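Local coordinates for protein hydrogenase maturation factor (Thermoanaerobacter tengcongensis, PDB 3VTH) that probably transfers the carbamoyl group of carbamoyl phosphate, at the expense of ATP, to the C-terminal cysteine of HypE during [NiFe]-hydrogenase maturation, at residues F600-V604 with K672-T676; L607-R611 with E623-L627. One frame throughout, in Å; residues are numbered along the deposited sequence.

Contact 1: F600-V604 with K672-T676; sequences FFDAV and KFHNT. With AP2 (phosphomethylphosphonic acid adenosyl ester), chain H.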
ATOM      1  N   PHE A 600       1.302 -18.359 -16.966  1.00 22.80           N
ATOM      2  CA  PHE A 600       1.287 -19.794 -16.607  1.00 23.12           C
ATOM      3  C   PHE A 600       0.028 -20.100 -15.781  1.00 23.70           C
ATOM      4  O   PHE A 600      -0.741 -21.029 -16.111  1.00 23.82           O
ATOM      5  CB  PHE A 600       2.579 -20.182 -15.854  1.00 22.60           C
ATOM      6  CG  PHE A 600       2.890 -21.672 -15.816  1.00 24.31           C
ATOM      7  CD1 PHE A 600       2.062 -22.626 -16.414  1.00 24.44           C
ATOM      8  CD2 PHE A 600       4.019 -22.118 -15.113  1.00 23.03           C
ATOM      9  CE1 PHE A 600       2.373 -24.005 -16.354  1.00 25.97           C
ATOM     10  CE2 PHE A 600       4.329 -23.493 -15.040  1.00 26.61           C
ATOM     11  CZ  PHE A 600       3.497 -24.438 -15.663  1.00 23.30           C
ATOM     12  N   PHE A 601      -0.204 -19.307 -14.733  1.00 23.19           N
ATOM     13  CA  PHE A 601      -1.433 -19.434 -13.941  1.00 24.49           C
ATOM     14  C   PHE A 601      -2.691 -19.306 -14.800  1.00 25.25           C
ATOM     15  O   PHE A 601      -3.606 -20.120 -14.665  1.00 26.04           O
ATOM     16  CB  PHE A 601      -1.475 -18.410 -12.792  1.00 23.81           C
ATOM     17  CG  PHE A 601      -0.913 -18.941 -11.499  1.00 24.75           C
ATOM     18  CD1 PHE A 601      -1.755 -19.183 -10.411  1.00 24.74           C
ATOM     19  CD2 PHE A 601       0.455 -19.198 -11.369  1.00 23.82           C
ATOM     20  CE1 PHE A 601      -1.236 -19.675  -9.196  1.00 26.83           C
ATOM     21  CE2 PHE A 601       0.983 -19.688 -10.159  1.00 25.38           C
ATOM     22  CZ  PHE A 601       0.130 -19.937  -9.077  1.00 25.85           C
ATOM     23  N   ASP A 602      -2.728 -18.313 -15.696  1.00 25.00           N
ATOM     24  CA  ASP A 602      -3.915 -18.131 -16.563  1.00 26.24           C
ATOM     25  C   ASP A 602      -4.142 -19.336 -17.483  1.00 26.58           C
ATOM     26  O   ASP A 602      -5.284 -19.752 -17.698  1.00 27.03           O
ATOM     27  CB  ASP A 602      -3.814 -16.856 -17.402  1.00 26.04           C
ATOM     28  CG  ASP A 602      -4.024 -15.585 -16.578  1.00 28.55           C
ATOM     29  OD1 ASP A 602      -4.455 -15.675 -15.404  1.00 29.31           O
ATOM     30  OD2 ASP A 602      -3.734 -14.494 -17.116  1.00 30.11           O
ATOM     31  N   ALA A 603      -3.052 -19.889 -18.022  1.00 26.22           N
ATOM     32  CA  ALA A 603      -3.135 -21.092 -18.871  1.00 26.63           C
ATOM     33  C   ALA A 603      -3.755 -22.288 -18.124  1.00 27.53           C
ATOM     34  O   ALA A 603      -4.618 -23.010 -18.658  1.00 28.33           O
ATOM     35  CB  ALA A 603      -1.744 -21.457 -19.427  1.00 25.40           C
ATOM     36  N   VAL A 604      -3.297 -22.518 -16.895  1.00 27.36           N
ATOM     37  CA  VAL A 604      -3.866 -23.573 -16.041  1.00 27.53           C
ATOM     38  C   VAL A 604      -5.344 -23.332 -15.764  1.00 28.22           C
ATOM     39  O   VAL A 604      -6.163 -24.250 -15.910  1.00 28.79           O
ATOM     40  CB  VAL A 604      -3.110 -23.702 -14.689  1.00 27.57           C
ATOM     41  CG1 VAL A 604      -3.814 -24.713 -13.756  1.00 27.84           C
ATOM     42  CG2 VAL A 604      -1.651 -24.093 -14.938  1.00 27.14           C
ATOM     43  N   LYS A 672      -1.604 -29.396  -6.734  1.00 29.01           N
ATOM     44  CA  LYS A 672      -0.477 -30.054  -7.413  1.00 29.15           C
ATOM     45  C   LYS A 672       0.320 -29.061  -8.261  1.00 27.72           C
ATOM     46  O   LYS A 672       1.561 -29.118  -8.326  1.00 28.45           O
ATOM     47  CB  LYS A 672      -0.988 -31.194  -8.298  1.00 29.57           C
ATOM     48  CG  LYS A 672      -1.478 -32.454  -7.548  1.00 31.75           C
ATOM     49  CD  LYS A 672      -1.918 -33.557  -8.534  1.00 31.88           C
ATOM     50  CE  LYS A 672      -0.735 -34.297  -9.152  1.00 33.37           C
ATOM     51  NZ  LYS A 672      -1.203 -35.425 -10.007  1.00 34.94           N
ATOM     52  N   PHE A 673      -0.389 -28.175  -8.945  1.00 26.77           N
ATOM     53  CA  PHE A 673       0.269 -27.136  -9.734  1.00 26.41           C
ATOM     54  C   PHE A 673       1.071 -26.162  -8.855  1.00 25.93           C
ATOM     55  O   PHE A 673       2.229 -25.860  -9.177  1.00 25.57           O
ATOM     56  CB  PHE A 673      -0.741 -26.397 -10.632  1.00 26.12           C
ATOM     57  CG  PHE A 673      -0.207 -25.132 -11.232  1.00 26.73           C
ATOM     58  CD1 PHE A 673       0.842 -25.165 -12.151  1.00 26.79           C
ATOM     59  CD2 PHE A 673      -0.749 -23.900 -10.869  1.00 25.47           C
ATOM     60  CE1 PHE A 673       1.364 -23.973 -12.693  1.00 25.93           C
ATOM     61  CE2 PHE A 673      -0.246 -22.706 -11.409  1.00 25.66           C
ATOM     62  CZ  PHE A 673       0.811 -22.742 -12.321  1.00 25.09           C
ATOM     63  N   HIS A 674       0.468 -25.670  -7.765  1.00 26.20           N
ATOM     64  CA  HIS A 674       1.169 -24.744  -6.846  1.00 25.78           C
ATOM     65  C   HIS A 674       2.446 -25.416  -6.311  1.00 26.42           C
ATOM     66  O   HIS A 674       3.521 -24.814  -6.292  1.00 25.32           O
ATOM     67  CB  HIS A 674       0.275 -24.327  -5.676  1.00 26.50           C
ATOM     68  CG  HIS A 674      -0.707 -23.238  -5.996  1.00 26.95           C
ATOM     69  ND1 HIS A 674      -1.884 -23.470  -6.675  1.00 28.65           N
ATOM     70  CD2 HIS A 674      -0.699 -21.914  -5.696  1.00 27.33           C
ATOM     71  CE1 HIS A 674      -2.556 -22.334  -6.785  1.00 29.71           C
ATOM     72  NE2 HIS A 674      -1.861 -21.375  -6.195  1.00 27.43           N
ATOM     73  N   ASN A 675       2.318 -26.674  -5.899  1.00 26.82           N
ATOM     74  CA  ASN A 675       3.459 -27.423  -5.361  1.00 27.95           C
ATOM     75  C   ASN A 675       4.587 -27.624  -6.366  1.00 27.35           C
ATOM     76  O   ASN A 675       5.763 -27.629  -5.995  1.00 27.67           O
ATOM     77  CB  ASN A 675       3.023 -28.788  -4.827  1.00 28.83           C
ATOM     78  CG  ASN A 675       2.180 -28.693  -3.576  1.00 30.62           C
ATOM     79  OD1 ASN A 675       2.247 -27.713  -2.811  1.00 28.47           O
ATOM     80  ND2 ASN A 675       1.368 -29.724  -3.356  1.00 28.87           N
ATOM     81  N   THR A 676       4.218 -27.815  -7.630  1.00 27.08           N
ATOM     82  CA  THR A 676       5.172 -27.930  -8.723  1.00 27.36           C
ATOM     83  C   THR A 676       6.031 -26.647  -8.858  1.00 26.26           C
ATOM     84  O   THR A 676       7.269 -26.707  -8.934  1.00 25.47           O
ATOM     85  CB  THR A 676       4.444 -28.227 -10.042  1.00 27.32           C
ATOM     86  OG1 THR A 676       3.626 -29.395  -9.874  1.00 29.77           O
ATOM     87  CG2 THR A 676       5.454 -28.474 -11.187  1.00 28.86           C
TER
HETATM   88  PB  AP2 H 806       3.230  -6.944 -13.947  1.00 38.84           P
HETATM   89  O1B AP2 H 806       2.803  -8.377 -14.145  1.00 38.10           O
HETATM   90  O2B AP2 H 806       4.655  -6.721 -13.546  1.00 34.03           O
HETATM   91  O3B AP2 H 806       2.734  -6.050 -15.055  1.00 40.69           O
HETATM   92  C3A AP2 H 806       2.240  -6.441 -12.514  1.00 34.10           C
HETATM   93  PA  AP2 H 806       2.668  -7.261 -10.951  1.00 34.45           P
HETATM   94  O1A AP2 H 806       1.849  -6.440  -9.966  1.00 30.12           O
HETATM   95  O2A AP2 H 806       4.140  -7.480 -10.695  1.00 29.34           O
HETATM   96  O5' AP2 H 806       2.040  -8.747 -11.088  1.00 34.22           O
HETATM   97  C5' AP2 H 806       0.623  -8.866 -11.084  1.00 36.48           C
HETATM   98  C4' AP2 H 806       0.337 -10.261 -11.592  1.00 37.36           C
HETATM   99  O4' AP2 H 806       0.662 -11.215 -10.579  1.00 37.86           O
HETATM  100  C3' AP2 H 806      -1.132 -10.485 -11.889  1.00 38.49           C
HETATM  101  O3' AP2 H 806      -1.487  -9.921 -13.156  1.00 39.84           O
HETATM  102  C2' AP2 H 806      -1.185 -11.999 -11.847  1.00 39.11           C
HETATM  103  O2' AP2 H 806      -0.735 -12.463 -13.125  1.00 38.39           O
HETATM  104  C1' AP2 H 806      -0.184 -12.361 -10.741  1.00 37.66           C
HETATM  105  N9  AP2 H 806      -0.977 -12.672  -9.517  1.00 37.59           N
HETATM  106  C8  AP2 H 806      -1.766 -11.831  -8.803  1.00 37.42           C
HETATM  107  N7  AP2 H 806      -2.383 -12.472  -7.774  1.00 37.34           N
HETATM  108  C5  AP2 H 806      -1.986 -13.759  -7.813  1.00 37.29           C
HETATM  109  C6  AP2 H 806      -2.257 -14.986  -7.023  1.00 37.62           C
HETATM  110  N6  AP2 H 806      -3.085 -14.965  -5.948  1.00 36.46           N
HETATM  111  N1  AP2 H 806      -1.644 -16.135  -7.421  1.00 37.69           N
HETATM  112  C2  AP2 H 806      -0.797 -16.182  -8.473  1.00 36.89           C
HETATM  113  N3  AP2 H 806      -0.520 -15.106  -9.241  1.00 36.25           N
HETATM  114  C4  AP2 H 806      -1.074 -13.892  -8.963  1.00 36.56           C
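Residues 600-604 and 672-676 are each one short piece of a longer helix, 597-607 and 666-692, and they run nearly antiparallel, with 158° between their N-to-C directions. The local axes come no closer than 12.0 Å, and the nearest CA pair, V604 and F673, is 8.3 Å apart; so wide a spacing is bridged by large side chains, burying 273 Å² in all. F673 reaches across the gap. Its edge meets the face of F600 (centroids 5.0 Å apart, planes at 74°) and also the face of F601 (4.8 Å, 67°), two T-shaped pairs, with F673 CE2 3.5 Å from F601 CE2. One face of F673 receives V604 CG2, which stands 3.7 Å from the ring centroid and 9° off its normal, a clear CH-pi contact. F601 in turn presents its edge to the face of H674, with planes at 88° and F601 CE1 3.5 Å from H674 NE2. The H674 ring is held by S670, whose carbonyl oxygen pairs with ND1, and by N706 on NE2. Over the face of F601 opposite F673 lies the adenine, F601 CE1 being 3.6 Å from C2 of AP2. The chemistry between the segments is thus aromatic and apolar, without a hydrogen bond across them, and implies that F601 joins the nucleotide pocket of the Kae1-like domain directly to a buried aromatic cluster.

Contact 2: L607-R611 with E623-L627; sequences LIGVR and ELESL. With AP2 (phosphomethylphosphonic acid adenosyl ester), chain H.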
ATOM      1  N   LEU A 607      -7.404 -24.086 -18.859  1.00 31.52           N
ATOM      2  CA  LEU A 607      -7.336 -25.488 -19.237  1.00 33.02           C
ATOM      3  C   LEU A 607      -8.203 -26.354 -18.360  1.00 34.10           C
ATOM      4  O   LEU A 607      -8.800 -27.313 -18.845  1.00 35.20           O
ATOM      5  CB  LEU A 607      -5.893 -26.001 -19.209  1.00 32.56           C
ATOM      6  CG  LEU A 607      -5.089 -25.669 -20.471  1.00 34.86           C
ATOM      7  CD1 LEU A 607      -3.600 -25.940 -20.251  1.00 36.07           C
ATOM      8  CD2 LEU A 607      -5.616 -26.473 -21.675  1.00 34.94           C
ATOM      9  N   ILE A 608      -8.266 -26.045 -17.066  1.00 33.27           N
ATOM     10  CA  ILE A 608      -9.125 -26.843 -16.184  1.00 34.83           C
ATOM     11  C   ILE A 608     -10.509 -26.221 -15.979  1.00 35.95           C
ATOM     12  O   ILE A 608     -11.264 -26.628 -15.094  1.00 36.93           O
ATOM     13  CB  ILE A 608      -8.425 -27.250 -14.866  1.00 34.35           C
ATOM     14  CG1 ILE A 608      -8.202 -26.038 -13.947  1.00 33.47           C
ATOM     15  CG2 ILE A 608      -7.080 -27.948 -15.191  1.00 33.66           C
ATOM     16  CD1 ILE A 608      -7.699 -26.422 -12.559  1.00 33.43           C
ATOM     17  N   GLY A 609     -10.840 -25.248 -16.821  1.00 36.20           N
ATOM     18  CA  GLY A 609     -12.185 -24.690 -16.849  1.00 37.93           C
ATOM     19  C   GLY A 609     -12.584 -23.857 -15.644  1.00 38.48           C
ATOM     20  O   GLY A 609     -13.772 -23.779 -15.319  1.00 39.20           O
ATOM     21  N   VAL A 610     -11.629 -23.213 -15.004  1.00 38.14           N
ATOM     22  CA  VAL A 610     -11.923 -22.272 -13.945  1.00 39.09           C
ATOM     23  C   VAL A 610     -12.636 -21.062 -14.508  1.00 40.18           C
ATOM     24  O   VAL A 610     -13.625 -20.656 -14.016  1.00 40.69           O
ATOM     25  CB  VAL A 610     -10.660 -21.863 -13.202  1.00 38.01           C
ATOM     26  CG1 VAL A 610     -10.891 -20.717 -12.262  1.00 37.66           C
ATOM     27  CG2 VAL A 610     -10.116 -22.999 -12.464  1.00 38.31           C
ATOM     28  N   ARG A 611     -12.094 -20.510 -15.560  1.00 40.66           N
ATOM     29  CA  ARG A 611     -12.619 -19.371 -16.308  1.00 42.72           C
ATOM     30  C   ARG A 611     -12.039 -19.413 -17.723  1.00 42.79           C
ATOM     31  O   ARG A 611     -10.946 -19.928 -17.916  1.00 42.36           O
ATOM     32  CB  ARG A 611     -12.204 -18.044 -15.635  1.00 42.15           C
ATOM     33  CG  ARG A 611     -13.245 -17.522 -14.650  1.00 46.33           C
ATOM     34  CD  ARG A 611     -12.883 -16.157 -14.080  1.00 49.09           C
ATOM     35  NE  ARG A 611     -14.024 -15.619 -13.329  1.00 53.24           N
ATOM     36  CZ  ARG A 611     -14.852 -14.685 -13.789  1.00 54.83           C
ATOM     37  NH1 ARG A 611     -14.671 -14.158 -14.996  1.00 55.10           N
ATOM     38  NH2 ARG A 611     -15.858 -14.268 -13.035  1.00 56.76           N
ATOM     39  N   GLU A 623      -8.621 -16.928  -8.329  1.00 28.56           N
ATOM     40  CA  GLU A 623      -9.633 -17.973  -8.187  1.00 30.24           C
ATOM     41  C   GLU A 623      -8.990 -19.354  -8.072  1.00 29.68           C
ATOM     42  O   GLU A 623      -9.424 -20.175  -7.269  1.00 29.84           O
ATOM     43  CB  GLU A 623     -10.641 -17.917  -9.331  1.00 32.17           C
ATOM     44  CG  GLU A 623     -11.495 -16.630  -9.307  1.00 34.96           C
ATOM     45  CD  GLU A 623     -12.587 -16.624 -10.363  1.00 40.10           C
ATOM     46  OE1 GLU A 623     -12.834 -17.687 -10.990  1.00 43.77           O
ATOM     47  OE2 GLU A 623     -13.211 -15.561 -10.560  1.00 39.89           O
ATOM     48  N   LEU A 624      -7.938 -19.577  -8.852  1.00 28.84           N
ATOM     49  CA  LEU A 624      -7.184 -20.825  -8.819  1.00 29.14           C
ATOM     50  C   LEU A 624      -6.592 -21.086  -7.432  1.00 29.58           C
ATOM     51  O   LEU A 624      -6.697 -22.200  -6.902  1.00 30.63           O
ATOM     52  CB  LEU A 624      -6.100 -20.810  -9.912  1.00 28.13           C
ATOM     53  CG  LEU A 624      -5.351 -22.094 -10.265  1.00 29.33           C
ATOM     54  CD1 LEU A 624      -6.311 -23.213 -10.695  1.00 29.68           C
ATOM     55  CD2 LEU A 624      -4.305 -21.809 -11.355  1.00 30.72           C
ATOM     56  N   GLU A 625      -6.008 -20.047  -6.832  1.00 29.51           N
ATOM     57  CA  GLU A 625      -5.487 -20.136  -5.467  1.00 30.02           C
ATOM     58  C   GLU A 625      -6.589 -20.405  -4.440  1.00 30.23           C
ATOM     59  O   GLU A 625      -6.417 -21.241  -3.547  1.00 30.64           O
ATOM     60  CB  GLU A 625      -4.712 -18.854  -5.077  1.00 29.49           C
ATOM     61  CG  GLU A 625      -4.035 -18.963  -3.678  1.00 31.29           C
ATOM     62  CD  GLU A 625      -3.592 -17.619  -3.079  1.00 34.21           C
ATOM     63  OE1 GLU A 625      -3.766 -16.568  -3.727  1.00 32.83           O
ATOM     64  OE2 GLU A 625      -3.078 -17.617  -1.936  1.00 36.19           O
ATOM     65  N   SER A 626      -7.721 -19.714  -4.577  1.00 29.65           N
ATOM     66  CA  SER A 626      -8.821 -19.848  -3.623  1.00 31.00           C
ATOM     67  C   SER A 626      -9.429 -21.247  -3.565  1.00 32.14           C
ATOM     68  O   SER A 626      -9.933 -21.653  -2.525  1.00 32.95           O
ATOM     69  CB  SER A 626      -9.944 -18.851  -3.912  1.00 30.88           C
ATOM     70  OG  SER A 626      -9.487 -17.527  -3.666  1.00 31.99           O
ATOM     71  N   LEU A 627      -9.394 -21.972  -4.671  1.00 31.88           N
ATOM     72  CA  LEU A 627     -10.066 -23.278  -4.698  1.00 34.52           C
ATOM     73  C   LEU A 627      -9.154 -24.451  -4.330  1.00 34.98           C
ATOM     74  O   LEU A 627      -9.597 -25.605  -4.284  1.00 35.19           O
ATOM     75  CB  LEU A 627     -10.758 -23.498  -6.052  1.00 34.52           C
ATOM     76  CG  LEU A 627      -9.893 -23.428  -7.309  1.00 34.01           C
ATOM     77  CD1 LEU A 627      -9.125 -24.736  -7.535  1.00 35.87           C
ATOM     78  CD2 LEU A 627     -10.773 -23.117  -8.537  1.00 36.47           C
TER
HETATM   79  PB  AP2 H 806       3.230  -6.944 -13.947  1.00 38.84           P
HETATM   80  O1B AP2 H 806       2.803  -8.377 -14.145  1.00 38.10           O
HETATM   81  O2B AP2 H 806       4.655  -6.721 -13.546  1.00 34.03           O
HETATM   82  O3B AP2 H 806       2.734  -6.050 -15.055  1.00 40.69           O
HETATM   83  C3A AP2 H 806       2.240  -6.441 -12.514  1.00 34.10           C
HETATM   84  PA  AP2 H 806       2.668  -7.261 -10.951  1.00 34.45           P
HETATM   85  O1A AP2 H 806       1.849  -6.440  -9.966  1.00 30.12           O
HETATM   86  O2A AP2 H 806       4.140  -7.480 -10.695  1.00 29.34           O
HETATM   87  O5' AP2 H 806       2.040  -8.747 -11.088  1.00 34.22           O
HETATM   88  C5' AP2 H 806       0.623  -8.866 -11.084  1.00 36.48           C
HETATM   89  C4' AP2 H 806       0.337 -10.261 -11.592  1.00 37.36           C
HETATM   90  O4' AP2 H 806       0.662 -11.215 -10.579  1.00 37.86           O
HETATM   91  C3' AP2 H 806      -1.132 -10.485 -11.889  1.00 38.49           C
HETATM   92  O3' AP2 H 806      -1.487  -9.921 -13.156  1.00 39.84           O
HETATM   93  C2' AP2 H 806      -1.185 -11.999 -11.847  1.00 39.11           C
HETATM   94  O2' AP2 H 806      -0.735 -12.463 -13.125  1.00 38.39           O
HETATM   95  C1' AP2 H 806      -0.184 -12.361 -10.741  1.00 37.66           C
HETATM   96  N9  AP2 H 806      -0.977 -12.672  -9.517  1.00 37.59           N
HETATM   97  C8  AP2 H 806      -1.766 -11.831  -8.803  1.00 37.42           C
HETATM   98  N7  AP2 H 806      -2.383 -12.472  -7.774  1.00 37.34           N
HETATM   99  C5  AP2 H 806      -1.986 -13.759  -7.813  1.00 37.29           C
HETATM  100  C6  AP2 H 806      -2.257 -14.986  -7.023  1.00 37.62           C
HETATM  101  N6  AP2 H 806      -3.085 -14.965  -5.948  1.00 36.46           N
HETATM  102  N1  AP2 H 806      -1.644 -16.135  -7.421  1.00 37.69           N
HETATM  103  C2  AP2 H 806      -0.797 -16.182  -8.473  1.00 36.89           C
HETATM  104  N3  AP2 H 806      -0.520 -15.106  -9.241  1.00 36.25           N
HETATM  105  C4  AP2 H 806      -1.074 -13.892  -8.963  1.00 36.56           C
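This is a loop-to-helix contact, partly buried, in which the turn leaving helix 597-607 packs against residues 623-627, on helix 619-626, within the second Kae1-like subdomain. The turn is a Schellman motif: G609, with a positive phi of 70°, is its C-prime residue, and the NH groups of V610 and G609 bond back to the carbonyls of A605 and A606. With the chain turned sharply aside there, V610 and L624 become the nearest CA pair at 7.1 Å. V610 CG2 packs 4.2 Å from L624 CD1 and 4.0 Å from L627 CD2, while I608 CD1 lies 4.0 Å from L624 CD1. Beside this apolar patch R611 NE donates to E623 OE2 at 2.9 Å in a salt bridge; R611 NH1 also bonds to the carbonyl of E613. E625 takes no part across the segments: its OE1 accepts a 2.8 Å hydrogen bond from N6 of AP2, and OE2 pairs with the backbone N of R707. Around the contact, I608 rests on I656 and Y660 of helix 649-662 and on I669 of helix 666-692, L627 touches S670 of that same helix, and L624 leans back on F601 and V604 of helix 597-607.

How the contacts relate
Contact 2 is nested within the loop closed by contact 1, and their centres lie 9 Å apart. Contact 1 uses the middle of helix 597-607, contact 2 the turn that follows it. L624 joins them, its CD2 lying 3.8 Å from both F601 CD1 and V604 CG1; H674 CE1 similarly approaches E625 CA at 3.9 Å. The touching residues of contact 1 are all buried, and aromatic packing dominates there; in contact 2 three of six touching residues are buried and none is fully exposed, and a salt bridge stands beside aliphatic packing. Both reach AP2, but differently: the face of F601 meets C2 of the adenine, whereas E625 accepts a hydrogen bond from the adenine amino group.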